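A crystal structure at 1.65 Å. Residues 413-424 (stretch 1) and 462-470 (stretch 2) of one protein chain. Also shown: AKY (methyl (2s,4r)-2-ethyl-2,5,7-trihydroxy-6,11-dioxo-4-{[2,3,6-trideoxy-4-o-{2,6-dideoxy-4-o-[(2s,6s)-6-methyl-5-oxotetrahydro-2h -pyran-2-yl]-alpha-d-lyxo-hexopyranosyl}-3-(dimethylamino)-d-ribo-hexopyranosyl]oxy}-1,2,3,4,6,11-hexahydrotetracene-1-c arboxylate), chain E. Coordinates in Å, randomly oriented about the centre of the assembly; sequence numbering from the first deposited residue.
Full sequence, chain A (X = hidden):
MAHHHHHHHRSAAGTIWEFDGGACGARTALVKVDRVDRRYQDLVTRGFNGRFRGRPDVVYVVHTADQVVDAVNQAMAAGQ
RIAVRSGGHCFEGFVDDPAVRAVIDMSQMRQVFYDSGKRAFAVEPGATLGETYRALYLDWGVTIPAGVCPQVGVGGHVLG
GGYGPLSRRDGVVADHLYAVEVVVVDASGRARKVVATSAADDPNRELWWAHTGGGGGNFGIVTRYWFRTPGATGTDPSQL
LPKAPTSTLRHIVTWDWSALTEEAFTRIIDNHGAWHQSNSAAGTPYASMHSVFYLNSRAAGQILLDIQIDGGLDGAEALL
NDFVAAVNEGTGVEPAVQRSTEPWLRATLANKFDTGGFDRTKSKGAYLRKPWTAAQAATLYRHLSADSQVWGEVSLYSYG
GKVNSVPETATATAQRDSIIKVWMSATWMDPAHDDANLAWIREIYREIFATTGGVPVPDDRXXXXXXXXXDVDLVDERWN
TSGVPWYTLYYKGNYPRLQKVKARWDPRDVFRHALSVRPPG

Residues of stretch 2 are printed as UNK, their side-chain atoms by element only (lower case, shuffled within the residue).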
# COMPACT_ATOMS: atom_id res chain seq x y z
N THR A 413 -0.98 10.54 6.56
CA THR A 413 -0.96 9.19 7.09
C THR A 413 -0.98 9.28 8.62
O THR A 413 0.05 9.55 9.26
CB THR A 413 0.23 8.32 6.68
OG1 THR A 413 1.42 8.76 7.32
CG2 THR A 413 0.47 8.45 5.19
N ALA A 414 -2.18 9.07 9.14
CA ALA A 414 -2.43 9.29 10.55
C ALA A 414 -1.91 8.17 11.43
O ALA A 414 -1.43 8.40 12.54
CB ALA A 414 -3.93 9.46 10.78
N GLN A 415 -2.01 6.94 10.95
CA GLN A 415 -1.72 5.79 11.81
C GLN A 415 -0.26 5.75 12.24
O GLN A 415 0.58 5.13 11.61
CB GLN A 415 -2.11 4.51 11.05
CG GLN A 415 -3.62 4.35 10.90
CD GLN A 415 -4.18 4.95 9.63
OE1 GLN A 415 -5.39 4.88 9.37
NE2 GLN A 415 -3.32 5.54 8.80
N ARG A 416 0.06 6.43 13.34
CA ARG A 416 1.46 6.48 13.77
C ARG A 416 1.68 5.84 15.13
O ARG A 416 2.56 6.27 15.87
CB ARG A 416 1.95 7.93 13.74
CG ARG A 416 1.85 8.54 12.35
CD ARG A 416 2.83 7.94 11.35
NE ARG A 416 2.87 8.76 10.13
CZ ARG A 416 3.93 8.88 9.34
NH1 ARG A 416 5.05 8.24 9.63
NH2 ARG A 416 3.85 9.66 8.26
N ASP A 417 0.93 4.80 15.49
CA ASP A 417 1.24 4.14 16.78
C ASP A 417 0.68 2.71 16.73
O ASP A 417 -0.00 2.28 17.66
CB ASP A 417 0.73 4.92 17.97
CG ASP A 417 1.02 4.37 19.34
OD1 ASP A 417 0.09 4.26 20.17
OD2 ASP A 417 2.17 4.01 19.66
N SER A 418 1.00 2.04 15.63
CA SER A 418 0.66 0.64 15.41
C SER A 418 1.92 -0.22 15.39
O SER A 418 3.00 0.25 15.04
CB SER A 418 -0.15 0.46 14.13
OG SER A 418 -1.44 1.05 14.27
N ILE A 419 1.76 -1.49 15.77
CA ILE A 419 2.88 -2.41 15.92
C ILE A 419 2.89 -3.46 14.82
O ILE A 419 3.94 -4.04 14.51
CB ILE A 419 2.86 -3.12 17.28
CG1 ILE A 419 1.77 -4.18 17.43
CG2 ILE A 419 2.77 -2.11 18.43
CD1 ILE A 419 1.57 -4.67 18.85
N ILE A 420 1.72 -3.72 14.23
CA ILE A 420 1.54 -4.70 13.18
C ILE A 420 0.45 -4.29 12.20
O ILE A 420 -0.55 -3.71 12.60
CB ILE A 420 1.17 -6.07 13.78
CG1 ILE A 420 2.27 -6.69 14.66
CG2 ILE A 420 0.79 -7.06 12.68
CD1 ILE A 420 1.73 -7.59 15.75
N LYS A 421 0.63 -4.59 10.92
CA LYS A 421 -0.41 -4.35 9.92
C LYS A 421 -0.93 -5.68 9.37
O LYS A 421 -0.13 -6.59 9.12
CB LYS A 421 0.16 -3.53 8.78
CG LYS A 421 -0.62 -2.26 8.45
CD LYS A 421 -0.46 -1.99 6.97
CE LYS A 421 0.50 -0.82 6.78
NZ LYS A 421 -0.05 0.30 6.00
N VAL A 422 -2.23 -5.79 9.13
CA VAL A 422 -2.75 -7.06 8.60
C VAL A 422 -3.49 -6.85 7.29
O VAL A 422 -4.12 -5.82 7.07
CB VAL A 422 -3.64 -7.83 9.60
CG1 VAL A 422 -3.25 -7.52 11.04
CG2 VAL A 422 -5.12 -7.53 9.41
N TRP A 423 -3.40 -7.80 6.38
CA TRP A 423 -4.10 -7.77 5.09
C TRP A 423 -4.76 -9.11 4.83
O TRP A 423 -4.04 -10.11 4.68
CB TRP A 423 -3.13 -7.46 3.95
CG TRP A 423 -3.74 -7.25 2.59
CD1 TRP A 423 -4.56 -6.22 2.24
CD2 TRP A 423 -3.58 -8.06 1.42
NE1 TRP A 423 -4.92 -6.35 0.92
CE2 TRP A 423 -4.33 -7.47 0.39
CE3 TRP A 423 -2.87 -9.23 1.13
CZ2 TRP A 423 -4.40 -8.00 -0.90
CZ3 TRP A 423 -2.94 -9.76 -0.15
CH2 TRP A 423 -3.70 -9.15 -1.16
N MET A 424 -6.09 -9.16 4.76
CA MET A 424 -6.72 -10.46 4.52
C MET A 424 -7.36 -10.53 3.14
O MET A 424 -7.93 -9.55 2.66
CB MET A 424 -7.80 -10.76 5.56
CG MET A 424 -7.41 -10.39 6.98
SD MET A 424 -8.76 -10.85 8.09
CE MET A 424 -7.95 -10.58 9.66
N UNK A 462 -6.79 -0.88 17.91
CA UNK A 462 -6.49 -0.74 16.49
C UNK A 462 -6.41 0.74 16.09
O UNK A 462 -6.67 1.60 16.91
o UNK A 462 -8.54 -0.51 15.17
c UNK A 462 -8.17 -2.61 16.24
c UNK A 462 -7.50 -1.42 15.55
N UNK A 463 -6.04 1.00 14.85
CA UNK A 463 -5.98 2.35 14.29
C UNK A 463 -6.63 2.39 12.91
O UNK A 463 -6.23 3.13 12.01
o UNK A 463 -2.88 5.63 15.46
c UNK A 463 -4.52 2.80 14.18
c UNK A 463 -4.04 3.57 15.38
o UNK A 463 -1.78 3.89 14.68
c UNK A 463 -2.80 4.42 15.16
N UNK A 464 -7.66 1.56 12.73
CA UNK A 464 -8.42 1.59 11.50
C UNK A 464 -7.80 0.74 10.41
O UNK A 464 -7.17 -0.29 10.64
N UNK A 465 -7.98 1.19 9.16
CA UNK A 465 -7.32 0.42 8.08
C UNK A 465 -6.60 1.38 7.14
O UNK A 465 -6.56 2.57 7.47
c UNK A 465 -8.31 -0.53 7.41
c UNK A 465 -9.52 0.18 6.85
o UNK A 465 -7.66 -1.20 6.32
N UNK A 466 -6.01 0.91 6.06
CA UNK A 466 -5.06 1.59 5.18
C UNK A 466 -5.67 2.00 3.86
O UNK A 466 -6.25 1.15 3.20
c UNK A 466 -3.92 0.60 4.93
c UNK A 466 -2.23 0.14 3.14
c UNK A 466 -0.63 1.76 2.43
c UNK A 466 -2.77 1.02 4.06
c UNK A 466 -2.22 2.29 4.15
c UNK A 466 -1.16 2.66 3.34
c UNK A 466 -1.17 0.49 2.33
N UNK A 467 -5.56 3.25 3.41
CA UNK A 467 -6.23 3.66 2.18
C UNK A 467 -5.87 2.82 0.96
O UNK A 467 -6.71 2.60 0.08
c UNK A 467 -3.79 6.35 2.21
c UNK A 467 -4.56 5.41 1.34
c UNK A 467 -5.99 5.15 1.82
c UNK A 467 -6.37 6.06 2.96
N UNK A 468 -4.65 2.28 0.85
CA UNK A 468 -4.29 1.49 -0.32
C UNK A 468 -4.85 0.08 -0.27
O UNK A 468 -4.57 -0.79 -1.11
c UNK A 468 -2.76 1.45 -0.45
o UNK A 468 -2.91 3.52 -1.68
n UNK A 468 -0.94 2.43 -1.63
c UNK A 468 -2.22 2.57 -1.31
N UNK A 469 -5.67 -0.16 0.74
CA UNK A 469 -6.52 -1.29 0.95
C UNK A 469 -7.99 -0.86 0.92
O UNK A 469 -8.65 -0.92 1.95
c UNK A 469 -3.90 -2.61 1.61
c UNK A 469 -4.89 -2.51 2.58
o UNK A 469 -1.16 -4.05 3.55
c UNK A 469 -4.60 -2.94 3.87
c UNK A 469 -2.65 -3.12 1.92
c UNK A 469 -3.36 -3.45 4.20
c UNK A 469 -6.27 -1.96 2.30
c UNK A 469 -2.39 -3.54 3.21
N UNK A 470 -8.49 -0.39 -0.22
CA UNK A 470 -9.90 0.02 -0.27
C UNK A 470 -10.82 -1.17 -0.01
O UNK A 470 -10.50 -2.24 -0.54
c UNK A 470 -7.87 -0.21 -1.53
c UNK A 470 -9.06 -0.34 -2.44
c UNK A 470 -10.09 0.47 -1.71
O15 AKY E . 0.98 -4.72 1.89
C42 AKY E . 0.96 -5.59 1.00
C40 AKY E . 2.18 -6.53 0.91
C38 AKY E . 2.06 -7.61 -0.09
C39 AKY E . -0.34 -6.00 0.18
C41 AKY E . -1.64 -6.10 0.47
O14 AKY E . -0.09 -6.73 -0.99
C37 AKY E . 0.75 -7.85 -0.75
O13 AKY E . 0.97 -8.63 -1.90
C35 AKY E . 0.01 -9.62 -2.15
C34 AKY E . 0.51 -11.03 -1.85
C36 AKY E . 1.47 -11.06 -0.79
O11 AKY E . 1.06 -11.79 -3.06
C33 AKY E . -0.59 -9.48 -3.54
O12 AKY E . -1.18 -8.13 -3.91
C32 AKY E . 0.15 -10.11 -4.54
C31 AKY E . 0.26 -11.50 -4.32
O7 AKY E . -1.41 -17.75 -4.85
C7 AKY E . -1.38 -18.30 -6.17
C8 AKY E . 0.02 -18.52 -6.58
C9 AKY E . 0.54 -19.81 -6.00
O9 AKY E . 0.25 -19.77 -4.65
C13 AKY E . 1.99 -19.92 -6.32
C14 AKY E . 2.63 -18.71 -5.63
C20 AKY E . -2.15 -19.58 -6.09
C19 AKY E . -1.58 -20.85 -6.26
C10 AKY E . -0.14 -20.92 -6.71
C11 AKY E . -2.37 -21.99 -6.23
C18 AKY E . -3.75 -21.89 -6.06
C17 AKY E . -4.34 -20.63 -5.90
C6 AKY E . -3.53 -19.50 -5.91
O6 AKY E . -4.06 -18.27 -5.76
C12 AKY E . -4.55 -23.06 -6.09
O3 AKY E . -4.05 -24.20 -6.22
C15 AKY E . -5.96 -22.94 -5.99
C1 AKY E . -6.75 -24.08 -6.09
C2 AKY E . -8.14 -24.01 -6.04
C3 AKY E . -8.73 -22.76 -5.88
C16 AKY E . -6.55 -21.66 -5.83
C5 AKY E . -5.75 -20.51 -5.79
O5 AKY E . -6.18 -19.34 -5.70
C4 AKY E . -7.96 -21.61 -5.77
O4 AKY E . -8.60 -20.42 -5.62
O18 AKY E . -0.98 -12.23 -4.28
C45 AKY E . -1.83 -16.38 -4.86
C43 AKY E . -0.14 -20.70 -8.22
O16 AKY E . -0.96 -19.96 -8.77
O17 AKY E . 0.77 -21.35 -9.01
C44 AKY E . 0.03 -22.16 -9.94
O19 AKY E . -1.10 -15.58 -5.75
C47 AKY E . -1.85 -14.31 -3.40
N11 AKY E . -3.12 -13.63 -3.10
C52 AKY E . -3.39 -13.18 -1.78
C51 AKY E . -3.70 -12.83 -4.13
C46 AKY E . -1.72 -15.83 -3.44
C48 AKY E . -0.80 -13.66 -4.30
C49 AKY E . -0.95 -14.15 -5.73
C50 AKY E . -1.63 -13.26 -6.78

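Position 462 carries two carbons and one oxygen, the first carbon bearing both the other carbon and the oxygen. That beta-branched hydroxyl pattern is threonine. Thr462 points its CB away from stretch 1, and its OG1 accepts a weak hydrogen bond from the backbone N of position 464 (3.3 Å).

Position 463 has three carbons in a row, the third carrying two oxygens: a carboxylate two methylenes from CA, hence glutamate. Its CB points toward stretch 1, and the carboxylate reaches the loop around 415-418. Glu463 OE2 accepts hydrogen bonds from Asp417 N (3.0 Å, N-H...O angle 150°) and from Ser418 OG (2.9 Å). Arg416 N lies 3.4 Å from Glu463 OE2, but its angle is too poor for a bond.

Position 464 has no side-chain atoms and is glycine. With phi/psi of 85/-148°, a CB on Gly464 would be jammed against the carbonyl O of Glu463, so the backbone itself calls for this residue.

Position 465 again shows two carbons and an oxygen forked at the first carbon, so it is threonine. The CB of Thr465 points away from stretch 1, with chi1 at 177° (t).

Position 466 has one carbon followed by a six-carbon ring without a heteroatom: phenylalanine. Lys421 NZ sits 3.4 Å from the centroid of the Phe466 ring and 11° off its normal, a cation-pi contact over the face.

Position 467 has four carbons, forked at the first, with one arm two carbons long; this is isoleucine. The side chain of Ile467 stays 5.6 Å or more from stretch 1.

Position 468 has two carbons, the second bearing one oxygen and one nitrogen, the amide of asparagine. Asn468 does not reach stretch 1.

Position 469 has one carbon, then a six-carbon ring bearing an oxygen: tyrosine. Tyr469 CZ approaches Trp423 CD1 at 3.6 Å; the tyrosine ring and the five-membered ring of Trp423 have centroids 4.3 Å apart and planes inclined at 46°, an oblique pair. Tyr469 OH donates a hydrogen bond to AKY O15 (2.8 Å). Its backbone N bonds to Phe466 O (2.8 Å), closing a type I turn.

Position 470 has three carbons closing a ring onto the backbone N: proline. Pro470 lies out of reach of stretch 1.

The contact, burying 502 Å², thus combines a carboxylate that gathers donors from the 417-418 loop with a Lys421 ammonium over an aromatic face. Farther along the strand, Trp423 and Tyr469 meet beside the ligand, where AKY C41 lies over one face of the Trp423 ring.

Stretch 2 462-470: TEGTFINYP
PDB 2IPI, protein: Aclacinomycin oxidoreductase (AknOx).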